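Local coordinates for protein muramoyltetrapeptide carboxypeptidase (Oxalobacter formigenes OXCC13, PDB 6UUK) that probably acts as a serine-type carboxypeptidase that trims the tetrapeptide stems of bacterial cell-wall muropeptides, at residues 61-65 against 122-127; 147-152 against 168-173. All coordinates share one frame; numbering follows the deposited sequence.

Interaction 1 (61-65 against 122-127); sequences PGGYV and ALRGGY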
ATOM      1  N   PRO B  61      -4.704  17.196  10.955  1.00 35.10           N
ATOM      2  CA  PRO B  61      -5.318  15.862  10.872  1.00 38.46           C
ATOM      3  C   PRO B  61      -4.343  14.721  11.107  1.00 36.53           C
ATOM      4  O   PRO B  61      -4.788  13.613  11.436  1.00 35.69           O
ATOM      5  CB  PRO B  61      -5.873  15.823   9.444  1.00 32.08           C
ATOM      6  CG  PRO B  61      -4.948  16.708   8.678  1.00 37.65           C
ATOM      7  CD  PRO B  61      -4.526  17.806   9.625  1.00 38.67           C
ATOM      8  N   GLY B  62      -3.041  14.955  10.960  1.00 33.46           N
ATOM      9  CA  GLY B  62      -2.054  13.914  11.166  1.00 36.71           C
ATOM     10  C   GLY B  62      -1.049  14.240  12.250  1.00 29.42           C
ATOM     11  O   GLY B  62      -1.374  14.205  13.440  1.00 30.42           O
ATOM     12  N   GLY B  63       0.180  14.562  11.848  1.00 31.03           N
ATOM     13  CA  GLY B  63       1.240  14.848  12.790  1.00 33.08           C
ATOM     14  C   GLY B  63       1.216  16.281  13.289  1.00 35.18           C
ATOM     15  O   GLY B  63       0.364  17.092  12.928  1.00 34.23           O
ATOM     16  N   TYR B  64       2.187  16.588  14.143  1.00 34.69           N
ATOM     17  CA  TYR B  64       2.322  17.906  14.743  1.00 36.99           C
ATOM     18  C   TYR B  64       3.452  18.684  14.080  1.00 33.45           C
ATOM     19  O   TYR B  64       4.307  18.126  13.390  1.00 32.23           O
ATOM     20  CB  TYR B  64       2.572  17.802  16.254  1.00 32.72           C
ATOM     21  CG  TYR B  64       3.769  16.959  16.635  1.00 28.36           C
ATOM     22  CD1 TYR B  64       5.042  17.512  16.705  1.00 37.07           C
ATOM     23  CD2 TYR B  64       3.625  15.612  16.937  1.00 29.19           C
ATOM     24  CE1 TYR B  64       6.137  16.744  17.054  1.00 31.16           C
ATOM     25  CE2 TYR B  64       4.714  14.836  17.287  1.00 25.07           C
ATOM     26  CZ  TYR B  64       5.967  15.408  17.345  1.00 32.40           C
ATOM     27  OH  TYR B  64       7.054  14.640  17.695  1.00 26.40           O
ATOM     28  N   VAL B  65       3.438  19.993  14.304  1.00 34.57           N
ATOM     29  CA  VAL B  65       4.440  20.908  13.763  1.00 29.82           C
ATOM     30  C   VAL B  65       4.946  21.778  14.909  1.00 35.50           C
ATOM     31  O   VAL B  65       4.146  22.198  15.759  1.00 39.79           O
ATOM     32  CB  VAL B  65       3.856  21.750  12.615  1.00 33.33           C
ATOM     33  CG1 VAL B  65       4.586  23.080  12.472  1.00 35.03           C
ATOM     34  CG2 VAL B  65       3.920  20.975  11.311  1.00 29.84           C
ATOM     35  N   ALA B 122      -4.731  21.764   5.980  1.00 23.88           N
ATOM     36  CA  ALA B 122      -4.179  20.758   6.873  1.00 21.44           C
ATOM     37  C   ALA B 122      -2.764  21.135   7.292  1.00 23.65           C
ATOM     38  O   ALA B 122      -2.034  21.806   6.557  1.00 14.40           O
ATOM     39  CB  ALA B 122      -4.175  19.383   6.203  1.00 21.04           C
ATOM     40  N   LEU B 123      -2.382  20.693   8.490  1.00 33.10           N
ATOM     41  CA  LEU B 123      -1.046  20.990   9.007  1.00 29.19           C
ATOM     42  C   LEU B 123       0.004  20.113   8.330  1.00 28.69           C
ATOM     43  O   LEU B 123       0.824  20.597   7.545  1.00 27.82           O
ATOM     44  CB  LEU B 123      -1.018  20.808  10.528  1.00 28.61           C
ATOM     45  CG  LEU B 123       0.265  21.249  11.236  1.00 29.62           C
ATOM     46  CD1 LEU B 123       0.446  22.756  11.128  1.00 25.87           C
ATOM     47  CD2 LEU B 123       0.265  20.807  12.690  1.00 26.42           C
ATOM     48  N   ARG B 124      -0.010  18.817   8.626  1.00 33.01           N
ATOM     49  CA  ARG B 124       0.915  17.863   8.037  1.00 30.75           C
ATOM     50  C   ARG B 124       0.149  16.758   7.322  1.00 29.83           C
ATOM     51  O   ARG B 124      -1.078  16.657   7.407  1.00 27.99           O
ATOM     52  CB  ARG B 124       1.843  17.256   9.097  1.00 34.28           C
ATOM     53  CG  ARG B 124       3.095  18.067   9.360  1.00 29.06           C
ATOM     54  CD  ARG B 124       4.205  17.198   9.925  1.00 24.95           C
ATOM     55  NE  ARG B 124       5.487  17.898   9.941  1.00 39.53           N
ATOM     56  CZ  ARG B 124       6.285  18.017   8.885  1.00 33.03           C
ATOM     57  NH1 ARG B 124       5.936  17.483   7.723  1.00 25.83           N
ATOM     58  NH2 ARG B 124       7.433  18.672   8.990  1.00 32.42           N
ATOM     59  N   GLY B 125       0.901  15.923   6.611  1.00 37.98           N
ATOM     60  CA  GLY B 125       0.337  14.787   5.911  1.00 29.27           C
ATOM     61  C   GLY B 125       1.173  13.537   6.087  1.00 29.71           C
ATOM     62  O   GLY B 125       1.436  12.815   5.121  1.00 23.90           O
ATOM     63  N   GLY B 126       1.599  13.275   7.319  1.00 30.58           N
ATOM     64  CA  GLY B 126       2.415  12.113   7.607  1.00 25.29           C
ATOM     65  C   GLY B 126       1.749  11.136   8.554  1.00 24.38           C
ATOM     66  O   GLY B 126       2.417  10.531   9.397  1.00 34.61           O
ATOM     67  N   TYR B 127       0.432  10.987   8.423  1.00 27.95           N
ATOM     68  CA  TYR B 127      -0.351  10.053   9.234  1.00 29.89           C
ATOM     69  C   TYR B 127      -0.213  10.347  10.726  1.00 28.94           C
ATOM     70  O   TYR B 127       0.167  11.448  11.123  1.00 30.24           O
ATOM     71  CB  TYR B 127       0.068   8.609   8.936  1.00 33.65           C
ATOM     72  CG  TYR B 127      -0.851   7.554   9.513  1.00 34.99           C
ATOM     73  CD1 TYR B 127      -1.853   6.982   8.740  1.00 38.44           C
ATOM     74  CD2 TYR B 127      -0.711   7.121  10.827  1.00 30.55           C
ATOM     75  CE1 TYR B 127      -2.693   6.015   9.260  1.00 31.26           C
ATOM     76  CE2 TYR B 127      -1.546   6.155  11.355  1.00 24.70           C
ATOM     77  CZ  TYR B 127      -2.534   5.606  10.567  1.00 22.65           C
ATOM     78  OH  TYR B 127      -3.367   4.643  11.089  1.00 15.82           O
TER

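Interaction 2 (147-152 against 168-173); sequences LFVGHS and SFSGPM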
ATOM      1  N   LEU B 147     -13.682  24.994   1.883  1.00 25.01           N
ATOM      2  CA  LEU B 147     -12.750  24.643   0.813  1.00 17.29           C
ATOM      3  C   LEU B 147     -11.533  23.986   1.456  1.00 23.92           C
ATOM      4  O   LEU B 147     -10.599  24.656   1.895  1.00 27.57           O
ATOM      5  CB  LEU B 147     -12.369  25.874  -0.005  1.00 25.04           C
ATOM      6  CG  LEU B 147     -13.260  26.256  -1.193  1.00 18.26           C
ATOM      7  CD1 LEU B 147     -14.711  26.465  -0.779  1.00 16.72           C
ATOM      8  CD2 LEU B 147     -12.717  27.499  -1.882  1.00 22.36           C
ATOM      9  N   PHE B 148     -11.552  22.656   1.509  1.00 22.64           N
ATOM     10  CA  PHE B 148     -10.472  21.901   2.130  1.00 23.34           C
ATOM     11  C   PHE B 148      -9.310  21.746   1.157  1.00 20.08           C
ATOM     12  O   PHE B 148      -9.504  21.375  -0.004  1.00 27.70           O
ATOM     13  CB  PHE B 148     -10.971  20.528   2.579  1.00 20.07           C
ATOM     14  CG  PHE B 148     -12.036  20.584   3.638  1.00 20.92           C
ATOM     15  CD1 PHE B 148     -11.700  20.518   4.979  1.00 19.58           C
ATOM     16  CD2 PHE B 148     -13.372  20.703   3.292  1.00 24.65           C
ATOM     17  CE1 PHE B 148     -12.676  20.570   5.957  1.00 25.25           C
ATOM     18  CE2 PHE B 148     -14.353  20.756   4.265  1.00 19.22           C
ATOM     19  CZ  PHE B 148     -14.004  20.689   5.599  1.00 21.80           C
ATOM     20  N   VAL B 149      -8.099  22.032   1.633  1.00 19.34           N
ATOM     21  CA  VAL B 149      -6.888  21.891   0.837  1.00 23.79           C
ATOM     22  C   VAL B 149      -5.898  21.020   1.596  1.00 19.06           C
ATOM     23  O   VAL B 149      -5.940  20.923   2.826  1.00 21.59           O
ATOM     24  CB  VAL B 149      -6.255  23.258   0.486  1.00 26.75           C
ATOM     25  CG1 VAL B 149      -7.251  24.135  -0.258  1.00 30.51           C
ATOM     26  CG2 VAL B 149      -5.762  23.956   1.736  1.00 27.82           C
ATOM     27  N   GLY B 150      -5.011  20.380   0.853  1.00 15.71           N
ATOM     28  CA  GLY B 150      -4.013  19.512   1.445  1.00 17.51           C
ATOM     29  C   GLY B 150      -3.568  18.454   0.456  1.00 17.74           C
ATOM     30  O   GLY B 150      -4.078  18.353  -0.656  1.00 19.99           O
ATOM     31  N   HIS B 151      -2.595  17.663   0.894  1.00 16.21           N
ATOM     32  CA  HIS B 151      -2.047  16.581   0.083  1.00 13.26           C
ATOM     33  C   HIS B 151      -1.424  15.550   1.022  1.00 14.53           C
ATOM     34  O   HIS B 151      -1.614  15.603   2.241  1.00 23.96           O
ATOM     35  CB  HIS B 151      -1.037  17.117  -0.937  1.00 20.24           C
ATOM     36  CG  HIS B 151       0.201  17.690  -0.319  1.00 15.79           C
ATOM     37  ND1 HIS B 151       0.294  19.007   0.078  1.00 16.75           N
ATOM     38  CD2 HIS B 151       1.397  17.125  -0.033  1.00 14.66           C
ATOM     39  CE1 HIS B 151       1.494  19.228   0.584  1.00 15.69           C
ATOM     40  NE2 HIS B 151       2.184  18.102   0.528  1.00 18.28           N
ATOM     41  N   SER B 152      -0.678  14.607   0.444  1.00 13.57           N
ATOM     42  CA  SER B 152       0.006  13.537   1.180  1.00 17.77           C
ATOM     43  C   SER B 152      -1.053  12.705   1.891  1.00 19.96           C
ATOM     44  O   SER B 152      -1.963  12.192   1.217  1.00 16.55           O
ATOM     45  CB  SER B 152       1.082  14.153   2.076  1.00 27.51           C
ATOM     46  OG  SER B 152       1.737  13.155   2.844  1.00 36.90           O
ATOM     47  N   SER B 168     -12.828  19.073  -3.157  1.00 18.33           N
ATOM     48  CA  SER B 168     -11.675  19.489  -2.376  1.00 18.74           C
ATOM     49  C   SER B 168     -10.559  19.927  -3.318  1.00 20.11           C
ATOM     50  O   SER B 168     -10.673  19.831  -4.543  1.00 19.91           O
ATOM     51  CB  SER B 168     -11.217  18.360  -1.451  1.00 15.70           C
ATOM     52  OG  SER B 168     -11.003  17.164  -2.179  1.00 21.65           O
ATOM     53  N   PHE B 169      -9.465  20.409  -2.735  1.00 18.66           N
ATOM     54  CA  PHE B 169      -8.341  20.931  -3.503  1.00 23.10           C
ATOM     55  C   PHE B 169      -7.064  20.234  -3.061  1.00 20.46           C
ATOM     56  O   PHE B 169      -6.693  20.301  -1.886  1.00 22.92           O
ATOM     57  CB  PHE B 169      -8.212  22.447  -3.330  1.00 19.52           C
ATOM     58  CG  PHE B 169      -9.387  23.219  -3.854  1.00 20.28           C
ATOM     59  CD1 PHE B 169      -9.409  23.666  -5.164  1.00 16.54           C
ATOM     60  CD2 PHE B 169     -10.471  23.492  -3.038  1.00 19.78           C
ATOM     61  CE1 PHE B 169     -10.490  24.377  -5.649  1.00 17.86           C
ATOM     62  CE2 PHE B 169     -11.555  24.200  -3.519  1.00 21.71           C
ATOM     63  CZ  PHE B 169     -11.564  24.643  -4.825  1.00 16.50           C
ATOM     64  N   SER B 170      -6.396  19.573  -4.001  1.00 22.81           N
ATOM     65  CA  SER B 170      -5.114  18.925  -3.734  1.00 21.88           C
ATOM     66  C   SER B 170      -4.022  19.960  -3.973  1.00 18.34           C
ATOM     67  O   SER B 170      -3.617  20.201  -5.113  1.00 28.12           O
ATOM     68  CB  SER B 170      -4.938  17.695  -4.617  1.00 18.27           C
ATOM     69  OG  SER B 170      -3.976  16.810  -4.072  1.00 26.19           O
ATOM     70  N   GLY B 171      -3.549  20.584  -2.897  1.00 16.15           N
ATOM     71  CA  GLY B 171      -2.577  21.643  -3.004  1.00 17.18           C
ATOM     72  C   GLY B 171      -1.592  21.677  -1.853  1.00 19.04           C
ATOM     73  O   GLY B 171      -1.146  20.641  -1.350  1.00 18.74           O
ATOM     74  N   PRO B 172      -1.236  22.879  -1.413  1.00 19.68           N
ATOM     75  CA  PRO B 172      -0.204  23.025  -0.385  1.00 16.97           C
ATOM     76  C   PRO B 172      -0.758  22.811   1.019  1.00 24.97           C
ATOM     77  O   PRO B 172      -1.966  22.781   1.252  1.00 27.24           O
ATOM     78  CB  PRO B 172       0.267  24.468  -0.576  1.00 21.88           C
ATOM     79  CG  PRO B 172      -0.956  25.177  -1.055  1.00 20.36           C
ATOM     80  CD  PRO B 172      -1.711  24.184  -1.908  1.00 23.70           C
HETATM   81  N   MSE B 173       0.170  22.659   1.960  1.00 17.92           N
HETATM   82  CA  MSE B 173      -0.167  22.562   3.376  1.00 22.83           C
HETATM   83  C   MSE B 173       0.708  23.507   4.191  1.00 21.17           C
HETATM   84  O   MSE B 173       1.575  24.188   3.647  1.00 23.58           O
HETATM   85  CB  MSE B 173      -0.002  21.128   3.883  1.00 28.22           C
HETATM   86  CG  MSE B 173      -0.963  20.127   3.267  1.00 20.21           C
HETATM   87 SE   MSE B 173      -0.897  18.387   4.146  1.00 32.26          SE
HETATM   88  CE  MSE B 173       0.990  17.977   3.872  1.00 21.87           C
TER

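Interaction 1 (61-65 against 122-127)
Val65 meets both Leu123 and Arg124, and its CG2 branch does most of the touching, lying 3.6 Å from Arg124 CG and 3.7 Å from Leu123 CG. CG1 stands roughly opposite the backbone N (chi1 154°), which swings CG2 away from the carbonyl carbon and onto these two partners. Leu123 comes at the valine obliquely; with its own CG anti to the backbone N (chi1 -173°), it lays CD2 alongside the valine backbone, 3.7 Å from Val65 N. Arg124 instead crosses Val65 at about a right angle. Its CD passes 3.6 Å from Tyr64 O, and this carbonyl oxygen lies at the guanidinium edge, in its plane. NE remains 3.7 Å from Tyr64 O, too far for a bond; that oxygen accepts one from Tyr287 OH of the second subunit. At the strand end of the contact, Pro61 CG packs 3.7 Å from Ala122 CB. The two glycines lie close to the facing backbone: a side chain on Gly62 would run into Tyr127 O, and Gly63 N approaches Tyr127 O to 3.2 Å at too poor an angle to bond. Joined by packing and close backbone approach, these are two loops at the C-terminal ends of neighbouring parallel strands, 55-59 and 119-122, in the LD-carboxypeptidase N-terminal domain, the Arg124 side chain about 7 Å from that of Ser152, the predicted nucleophile.

Interaction 2 (147-152 against 168-173)
Phe148 O accepts a bond from Phe169 N at 2.9 Å, and Phe169 O in turn takes Gly150 N at 3.2 Å, the alternation expected of parallel strands in register at Val149 and Phe169. Gly171 N then reaches Gly150 O less ideally, standing 54° out of the carbonyl plane. The same two acceptors, Phe169 O and Gly150 O, also receive CA-H contacts from Val149 and Ser170 respectively. Apolar packing runs along one side of Phe169: Val149 CG1 lies 3.6 Å from Phe169 CB, and Leu147 CG 3.5 Å from Phe169 CE2.

Beyond the strands, His151 makes the side-chain bond, ND1 donating to Gly171 O at 2.6 Å with the oxygen 28° out of the ring plane. Its CG sits between backbone N and carbonyl carbon (chi1 66°), turning the imidazole toward that oxygen. Selenomethionine Met173 bends at chi3, bringing CE over one ring face, 3.7 Å from the His151 centroid, in a CH-pi contact. Replacing the histidine with alanine would remove the ring, and is likely to leave Gly171 O without this donor and the Met173 methyl without its aromatic face. Hydrogen bond at ND1 and methyl over one face together limit rotation of the imidazole, in the residue just before the predicted nucleophile, Ser152.

Interaction 1 closes before interaction 2 opens, so the two follow in series along the chain, their centres 12 Å apart. Both are built on one mixed sheet, in which 83-86, 55-59, 119-122, 147-150 and 168-170 lie in that order as parallel neighbours. Interaction 1 joins the loops after 55-59 and 119-122; interaction 2 pairs two strands of a beta-alpha-beta unit whose crossover is helix 155-163. They meet directly: Met173 packs its CB 3.4 Å from Ala122 O, and Gly125 O approaches Ser152 OG in a probable hydrogen bond, modelled doubtfully short. The loop 122-127 thus borders the predicted nucleophile, while its Arg124 packs on Tyr287 of the second subunit.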